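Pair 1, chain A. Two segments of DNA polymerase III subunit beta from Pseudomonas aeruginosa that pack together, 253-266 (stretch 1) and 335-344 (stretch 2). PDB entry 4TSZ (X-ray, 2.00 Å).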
# COMPACT_ATOMS: atom_id res chain seq x y z
N GLY A 253 39.52 -1.76 -18.46
CA GLY A 253 39.88 -2.52 -19.65
C GLY A 253 38.85 -3.40 -20.33
O GLY A 253 39.23 -4.23 -21.16
N GLY A 254 37.56 -3.21 -20.00
CA GLY A 254 36.44 -3.99 -20.55
C GLY A 254 36.48 -4.20 -22.05
O GLY A 254 36.26 -3.26 -22.83
N ASP A 255 36.80 -5.44 -22.47
CA ASP A 255 36.96 -5.82 -23.88
C ASP A 255 35.68 -6.31 -24.58
O ASP A 255 35.66 -6.38 -25.81
CB ASP A 255 38.08 -6.87 -24.01
CG ASP A 255 37.78 -8.18 -23.31
OD1 ASP A 255 37.84 -8.22 -22.06
OD2 ASP A 255 37.49 -9.18 -24.02
N LYS A 256 34.65 -6.68 -23.82
CA LYS A 256 33.42 -7.21 -24.38
C LYS A 256 32.29 -6.19 -24.32
O LYS A 256 31.73 -5.94 -23.25
CB LYS A 256 33.06 -8.54 -23.70
CG LYS A 256 34.14 -9.61 -23.85
CD LYS A 256 33.84 -10.88 -23.06
CE LYS A 256 34.85 -11.98 -23.32
NZ LYS A 256 36.20 -11.66 -22.78
N LEU A 257 31.99 -5.56 -25.47
CA LEU A 257 30.92 -4.57 -25.56
C LEU A 257 29.63 -5.20 -26.05
O LEU A 257 29.56 -5.74 -27.16
CB LEU A 257 31.31 -3.31 -26.37
CG LEU A 257 30.18 -2.27 -26.68
CD1 LEU A 257 29.56 -1.66 -25.40
CD2 LEU A 257 30.70 -1.16 -27.57
N VAL A 258 28.61 -5.14 -25.20
CA VAL A 258 27.29 -5.70 -25.47
C VAL A 258 26.30 -4.54 -25.53
O VAL A 258 26.26 -3.70 -24.63
CB VAL A 258 26.88 -6.76 -24.41
CG1 VAL A 258 25.55 -7.43 -24.75
CG2 VAL A 258 27.97 -7.82 -24.24
N VAL A 259 25.53 -4.49 -26.61
CA VAL A 259 24.46 -3.51 -26.80
C VAL A 259 23.18 -4.34 -26.89
O VAL A 259 23.06 -5.20 -27.76
CB VAL A 259 24.65 -2.55 -28.00
CG1 VAL A 259 23.48 -1.57 -28.08
CG2 VAL A 259 25.98 -1.80 -27.92
N GLY A 260 22.28 -4.10 -25.95
CA GLY A 260 21.01 -4.80 -25.90
C GLY A 260 19.84 -3.87 -25.68
O GLY A 260 20.03 -2.69 -25.36
N ASP A 261 18.64 -4.40 -25.88
CA ASP A 261 17.40 -3.66 -25.66
C ASP A 261 17.11 -3.71 -24.17
O ASP A 261 17.03 -4.80 -23.59
CB ASP A 261 16.25 -4.28 -26.48
CG ASP A 261 14.96 -3.47 -26.38
OD1 ASP A 261 14.82 -2.51 -27.14
OD2 ASP A 261 14.13 -3.78 -25.52
N ARG A 262 16.99 -2.53 -23.52
CA ARG A 262 16.72 -2.41 -22.09
C ARG A 262 15.46 -3.19 -21.66
O ARG A 262 15.53 -3.96 -20.71
CB ARG A 262 16.61 -0.94 -21.67
CG ARG A 262 16.66 -0.73 -20.16
CD ARG A 262 15.85 0.48 -19.74
NE ARG A 262 14.40 0.27 -19.88
CZ ARG A 262 13.62 -0.27 -18.94
NH1 ARG A 262 14.14 -0.67 -17.79
NH2 ARG A 262 12.32 -0.41 -19.15
N GLN A 263 14.35 -3.02 -22.39
CA GLN A 263 13.08 -3.71 -22.11
C GLN A 263 13.18 -5.22 -22.25
O GLN A 263 12.71 -5.93 -21.36
CB GLN A 263 11.95 -3.18 -22.99
CG GLN A 263 11.17 -2.03 -22.36
CD GLN A 263 9.91 -1.70 -23.11
OE1 GLN A 263 9.61 -0.54 -23.35
NE2 GLN A 263 9.10 -2.70 -23.44
N GLN A 264 13.80 -5.71 -23.34
CA GLN A 264 13.97 -7.15 -23.58
C GLN A 264 14.80 -7.79 -22.47
O GLN A 264 14.44 -8.86 -21.99
CB GLN A 264 14.63 -7.40 -24.94
CG GLN A 264 13.72 -7.23 -26.14
CD GLN A 264 14.35 -7.83 -27.37
OE1 GLN A 264 15.31 -7.30 -27.93
NE2 GLN A 264 13.86 -8.98 -27.79
N LEU A 265 15.90 -7.13 -22.06
CA LEU A 265 16.76 -7.63 -21.00
C LEU A 265 16.05 -7.61 -19.66
O LEU A 265 16.12 -8.59 -18.94
CB LEU A 265 18.10 -6.86 -20.94
CG LEU A 265 19.06 -7.11 -22.13
CD1 LEU A 265 20.15 -6.06 -22.19
CD2 LEU A 265 19.67 -8.51 -22.07
N ARG A 266 15.33 -6.51 -19.36
CA ARG A 266 14.57 -6.39 -18.12
C ARG A 266 13.49 -7.47 -18.01
O ARG A 266 13.38 -8.08 -16.94
CB ARG A 266 13.98 -4.97 -17.94
CG ARG A 266 13.39 -4.78 -16.53
CD ARG A 266 12.11 -3.96 -16.47
NE ARG A 266 10.99 -4.49 -17.27
CZ ARG A 266 10.10 -5.39 -16.84
NH1 ARG A 266 10.22 -5.93 -15.64
NH2 ARG A 266 9.10 -5.78 -17.63
N THR A 335 17.54 5.29 -21.60
CA THR A 335 17.58 5.01 -23.03
C THR A 335 16.99 3.62 -23.33
O THR A 335 17.00 2.71 -22.49
CB THR A 335 19.00 5.17 -23.60
OG1 THR A 335 19.89 4.31 -22.90
CG2 THR A 335 19.49 6.61 -23.54
N GLU A 336 16.49 3.48 -24.55
CA GLU A 336 15.91 2.27 -25.13
C GLU A 336 16.95 1.14 -25.20
O GLU A 336 16.62 -0.03 -24.98
CB GLU A 336 15.46 2.62 -26.54
CG GLU A 336 14.48 1.65 -27.13
CD GLU A 336 13.91 2.27 -28.38
OE1 GLU A 336 12.91 3.01 -28.25
OE2 GLU A 336 14.49 2.06 -29.47
N GLN A 337 18.20 1.50 -25.52
CA GLN A 337 19.32 0.58 -25.58
C GLN A 337 20.20 0.75 -24.34
O GLN A 337 20.24 1.83 -23.73
CB GLN A 337 20.15 0.76 -26.86
CG GLN A 337 19.44 0.25 -28.11
CD GLN A 337 20.35 0.22 -29.30
OE1 GLN A 337 21.00 1.22 -29.65
NE2 GLN A 337 20.42 -0.92 -29.97
N VAL A 338 20.89 -0.32 -23.98
CA VAL A 338 21.76 -0.36 -22.82
C VAL A 338 23.10 -0.99 -23.22
O VAL A 338 23.13 -1.95 -24.00
CB VAL A 338 21.07 -1.00 -21.58
CG1 VAL A 338 20.61 -2.43 -21.84
CG2 VAL A 338 21.94 -0.92 -20.34
N ARG A 339 24.19 -0.41 -22.72
CA ARG A 339 25.54 -0.90 -22.97
C ARG A 339 26.07 -1.63 -21.74
O ARG A 339 26.03 -1.09 -20.64
CB ARG A 339 26.50 0.25 -23.34
CG ARG A 339 26.32 0.81 -24.73
CD ARG A 339 27.37 1.88 -25.01
NE ARG A 339 27.10 3.13 -24.28
CZ ARG A 339 28.04 3.90 -23.74
NH1 ARG A 339 29.33 3.56 -23.82
NH2 ARG A 339 27.71 5.02 -23.10
N PHE A 340 26.55 -2.86 -21.94
CA PHE A 340 27.19 -3.68 -20.92
C PHE A 340 28.63 -3.86 -21.40
O PHE A 340 28.86 -4.19 -22.57
CB PHE A 340 26.51 -5.05 -20.79
CG PHE A 340 25.28 -5.07 -19.91
CD1 PHE A 340 24.06 -4.58 -20.37
CD2 PHE A 340 25.33 -5.59 -18.62
CE1 PHE A 340 22.93 -4.59 -19.55
CE2 PHE A 340 24.19 -5.63 -17.82
CZ PHE A 340 23.00 -5.12 -18.28
N ILE A 341 29.59 -3.54 -20.53
CA ILE A 341 31.01 -3.67 -20.84
C ILE A 341 31.57 -4.68 -19.85
O ILE A 341 31.57 -4.45 -18.64
CB ILE A 341 31.76 -2.31 -20.89
CG1 ILE A 341 31.12 -1.35 -21.93
CG2 ILE A 341 33.25 -2.53 -21.21
CD1 ILE A 341 31.36 0.17 -21.71
N LEU A 342 31.95 -5.85 -20.37
CA LEU A 342 32.43 -6.97 -19.57
C LEU A 342 33.85 -7.36 -19.98
O LEU A 342 34.37 -6.86 -20.99
CB LEU A 342 31.49 -8.17 -19.75
CG LEU A 342 30.01 -7.93 -19.41
CD1 LEU A 342 29.11 -8.51 -20.47
CD2 LEU A 342 29.67 -8.48 -18.04
N SER A 343 34.48 -8.23 -19.18
CA SER A 343 35.81 -8.75 -19.44
C SER A 343 35.80 -10.26 -19.16
O SER A 343 35.53 -11.02 -20.09
CB SER A 343 36.88 -7.99 -18.66
OG SER A 343 36.66 -8.05 -17.26
N ASP A 344 36.03 -10.69 -17.91
CA ASP A 344 36.04 -12.11 -17.53
C ASP A 344 34.99 -12.44 -16.46
O ASP A 344 34.34 -11.53 -15.94
CB ASP A 344 37.46 -12.56 -17.11
CG ASP A 344 38.08 -11.73 -16.01
OD1 ASP A 344 37.61 -11.82 -14.86
OD2 ASP A 344 39.08 -11.04 -16.29

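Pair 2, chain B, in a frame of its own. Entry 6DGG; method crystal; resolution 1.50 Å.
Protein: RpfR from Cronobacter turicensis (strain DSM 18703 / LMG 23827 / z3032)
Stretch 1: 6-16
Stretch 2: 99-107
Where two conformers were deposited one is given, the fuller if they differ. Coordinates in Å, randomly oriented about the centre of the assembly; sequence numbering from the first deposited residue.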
# COMPACT_ATOMS: atom_id res chain seq x y z
N ALA B 6 0.37 -16.17 -2.19
CA ALA B 6 1.18 -15.29 -1.37
C ALA B 6 0.47 -14.99 -0.05
O ALA B 6 -0.73 -15.26 0.12
CB ALA B 6 1.46 -13.99 -2.10
N ASN B 7 1.22 -14.43 0.89
CA ASN B 7 0.74 -14.15 2.23
C ASN B 7 0.68 -12.66 2.52
O ASN B 7 0.32 -12.27 3.64
CB ASN B 7 1.66 -14.81 3.25
CG ASN B 7 1.97 -16.24 2.91
OD1 ASN B 7 1.06 -17.04 2.75
ND2 ASN B 7 3.25 -16.55 2.75
N SER B 8 1.02 -11.83 1.55
CA SER B 8 1.25 -10.42 1.77
C SER B 8 0.53 -9.62 0.70
O SER B 8 0.38 -10.08 -0.43
CB SER B 8 2.73 -10.10 1.67
OG SER B 8 3.48 -10.95 2.52
N VAL B 9 0.09 -8.43 1.07
CA VAL B 9 -0.40 -7.44 0.11
C VAL B 9 0.79 -6.59 -0.31
O VAL B 9 1.43 -5.93 0.52
CB VAL B 9 -1.55 -6.60 0.69
CG1 VAL B 9 -2.76 -7.49 0.92
CG2 VAL B 9 -1.16 -5.90 1.98
N ILE B 10 1.13 -6.66 -1.59
CA ILE B 10 2.33 -6.03 -2.14
C ILE B 10 1.87 -4.95 -3.10
O ILE B 10 1.25 -5.24 -4.13
CB ILE B 10 3.23 -7.05 -2.85
CG1 ILE B 10 3.62 -8.18 -1.88
CG2 ILE B 10 4.46 -6.38 -3.40
CD1 ILE B 10 4.30 -7.74 -0.58
N VAL B 11 2.17 -3.70 -2.77
CA VAL B 11 1.76 -2.54 -3.56
C VAL B 11 2.99 -1.67 -3.76
O VAL B 11 3.73 -1.38 -2.81
CB VAL B 11 0.63 -1.77 -2.84
CG1 VAL B 11 0.20 -0.55 -3.65
CG2 VAL B 11 -0.57 -2.69 -2.58
N ILE B 12 3.24 -1.28 -5.01
CA ILE B 12 4.35 -0.41 -5.35
C ILE B 12 3.78 0.96 -5.71
O ILE B 12 2.81 1.05 -6.47
CB ILE B 12 5.19 -0.99 -6.50
CG1 ILE B 12 5.70 -2.38 -6.09
CG2 ILE B 12 6.35 -0.06 -6.85
CD1 ILE B 12 6.49 -3.09 -7.18
N LEU B 13 4.37 2.01 -5.14
CA LEU B 13 3.87 3.37 -5.25
C LEU B 13 4.97 4.27 -5.79
O LEU B 13 6.16 4.02 -5.60
CB LEU B 13 3.53 3.93 -3.87
CG LEU B 13 2.53 3.16 -3.00
CD1 LEU B 13 2.41 3.83 -1.64
CD2 LEU B 13 1.19 3.08 -3.68
N ASP B 14 4.56 5.35 -6.46
CA ASP B 14 5.48 6.44 -6.74
C ASP B 14 5.38 7.47 -5.61
O ASP B 14 4.68 7.28 -4.61
CB ASP B 14 5.27 7.01 -8.15
CG ASP B 14 4.00 7.82 -8.30
OD1 ASP B 14 3.27 8.08 -7.32
OD2 ASP B 14 3.73 8.23 -9.46
N ARG B 15 6.12 8.58 -5.75
CA ARG B 15 6.20 9.57 -4.68
C ARG B 15 4.86 10.21 -4.37
O ARG B 15 4.70 10.82 -3.31
CB ARG B 15 7.22 10.64 -5.04
CG ARG B 15 6.86 11.44 -6.27
CD ARG B 15 7.99 12.35 -6.71
NE ARG B 15 8.28 13.40 -5.74
CZ ARG B 15 9.43 13.56 -5.09
NH1 ARG B 15 10.47 12.75 -5.29
NH2 ARG B 15 9.56 14.57 -4.23
N HIS B 16 3.90 10.10 -5.28
CA HIS B 16 2.58 10.69 -5.09
C HIS B 16 1.58 9.72 -4.48
O HIS B 16 0.42 10.10 -4.24
CB HIS B 16 2.05 11.16 -6.44
CG HIS B 16 3.04 11.97 -7.21
ND1 HIS B 16 3.45 13.22 -6.81
CD2 HIS B 16 3.74 11.68 -8.33
CE1 HIS B 16 4.33 13.69 -7.67
NE2 HIS B 16 4.53 12.78 -8.60
N GLU B 99 16.00 6.40 -7.05
CA GLU B 99 14.85 5.67 -6.57
C GLU B 99 13.57 6.48 -6.77
O GLU B 99 13.43 7.58 -6.22
CB GLU B 99 15.00 5.34 -5.09
CG GLU B 99 16.24 4.52 -4.76
CD GLU B 99 17.23 5.26 -3.88
OE1 GLU B 99 17.19 6.51 -3.83
OE2 GLU B 99 18.05 4.58 -3.22
N ILE B 100 12.64 5.94 -7.54
CA ILE B 100 11.35 6.59 -7.76
C ILE B 100 10.17 5.76 -7.29
O ILE B 100 9.04 6.28 -7.28
CB ILE B 100 11.16 7.03 -9.22
CG1 ILE B 100 11.42 5.87 -10.17
CG2 ILE B 100 12.07 8.22 -9.52
CD1 ILE B 100 11.23 6.21 -11.65
N PHE B 101 10.38 4.51 -6.89
CA PHE B 101 9.29 3.65 -6.45
C PHE B 101 9.53 3.14 -5.04
O PHE B 101 10.66 2.82 -4.65
CB PHE B 101 9.09 2.48 -7.41
CG PHE B 101 8.72 2.91 -8.79
CD1 PHE B 101 7.56 3.63 -9.00
CD2 PHE B 101 9.53 2.62 -9.86
CE1 PHE B 101 7.21 4.04 -10.27
CE2 PHE B 101 9.19 3.03 -11.13
CZ PHE B 101 8.02 3.74 -11.34
N LEU B 102 8.43 3.04 -4.30
CA LEU B 102 8.39 2.55 -2.93
C LEU B 102 7.66 1.22 -2.94
O LEU B 102 6.55 1.13 -3.48
CB LEU B 102 7.63 3.57 -2.07
CG LEU B 102 7.10 3.14 -0.71
CD1 LEU B 102 8.24 2.72 0.18
CD2 LEU B 102 6.30 4.26 -0.07
N ILE B 103 8.31 0.18 -2.41
CA ILE B 103 7.69 -1.14 -2.27
C ILE B 103 7.05 -1.20 -0.89
O ILE B 103 7.74 -1.05 0.12
CB ILE B 103 8.72 -2.26 -2.42
CG1 ILE B 103 9.42 -2.22 -3.77
CG2 ILE B 103 8.05 -3.63 -2.25
CD1 ILE B 103 10.68 -3.06 -3.79
N CYS B 104 5.75 -1.45 -0.84
CA CYS B 104 5.02 -1.61 0.41
C CYS B 104 4.64 -3.08 0.57
O CYS B 104 3.85 -3.61 -0.22
CB CYS B 104 3.78 -0.72 0.44
SG CYS B 104 4.16 1.02 0.14
N SER B 105 5.18 -3.72 1.59
CA SER B 105 5.02 -5.15 1.81
C SER B 105 4.17 -5.35 3.07
O SER B 105 4.68 -5.21 4.19
CB SER B 105 6.39 -5.80 1.93
OG SER B 105 6.32 -7.17 2.28
N GLY B 106 2.90 -5.68 2.88
CA GLY B 106 1.91 -5.65 3.96
C GLY B 106 1.46 -7.02 4.45
O GLY B 106 1.28 -7.95 3.66
N THR B 107 1.24 -7.10 5.76
CA THR B 107 0.63 -8.24 6.42
C THR B 107 -0.63 -7.76 7.14
O THR B 107 -0.60 -6.73 7.82
CB THR B 107 1.60 -8.86 7.44
OG1 THR B 107 2.79 -9.27 6.77
CG2 THR B 107 0.97 -10.07 8.15
O HOH W 1 2.53 -11.35 5.17
O HOH W 2 8.39 8.80 -7.77

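Both pairs are two-stranded antiparallel ladders, and the 14 central residues superpose to 0.4 Å over N, CA and C. The strand axes run at 153° in pair 1 and 162° in pair 2, approaching to 4.7 and 4.8 Å. The register is the same: A:Lys256, A:Val258 and A:Gly260 fall on B:Val9, B:Val11 and B:Leu13, and each forms a hydrogen-bonded pair, opposite A:Leu342, A:Phe340 and A:Val338 in pair 1 and B:Gly106, B:Cys104 and B:Leu102 in pair 2. Each such pair closes a double link; A:Val258 N reaches A:Phe340 O at 2.8 Å, and B:Val11 N reaches B:Cys104 O at 3.1 Å. The ladder bonds use main-chain atoms alone, so the same links can carry different side chains where the packing around them allows.

The face carrying these residues shows the clearest trade. At one end pair 1 has a glycine, A:Gly260, opposite A:Val338. The space above it is taken by A:Leu265 from the following helix, whose CD1 lies 3.7 Å from A:Val338 CG1; a CB on A:Gly260 would fall 2.8 Å from that same CD1. Pair 2 fills the matching position from within the strand: B:Leu13 CD1 packs 4.2 Å from B:Leu102 CD2 and 3.8 Å from B:Cys104 SG. At the other end the glycine changes strand. B:Gly106 matches A:Leu342, and B:Val9 covers it so closely that an ideal CB there would lie 2.6 Å from B:Val9 CG2. In pair 1 A:Leu342 instead meets A:Val258, CD1 to CG2 at 4.0 Å, while A:Lys256 extends its amine so that NZ donates to A:Ser343 O at 2.8 Å and forms a salt bridge with A:Asp255 OD2 at 3.1 Å.

On the opposite face, A:Leu257 CD1 rests 3.8 Å from A:Ile341 CG1. The matching B:Ile10 faces a smaller partner and brings CD1 to 3.5 Å from B:Ser105 OG. Next along, A:Val259 pairs with A:Arg339, and B:Ile12 with B:Ile103; B:Ile12 CG2 also packs 3.8 Å from B:Phe101 CB.

At the exits an aspartate occupies the same position in both pairs, A:Asp261 on B:Asp14. A:Asp261 caps the helix, OD2 accepting from A:Gln264 N at 2.9 Å. B:Asp14 OD1 likewise accepts from B:His16 N at 2.9 Å, and B:His16 falls on A:Gln264. The exits differ in the next link: in pair 1 A:Arg262 N continues the ladder directly to A:Glu336 O at 2.9 Å, whereas in pair 2 B:Arg15 N and B:Ile100 O are joined through water 2, which accepts from B:Arg15 N at 3.0 Å and donates to B:Ile100 O at 2.6 Å.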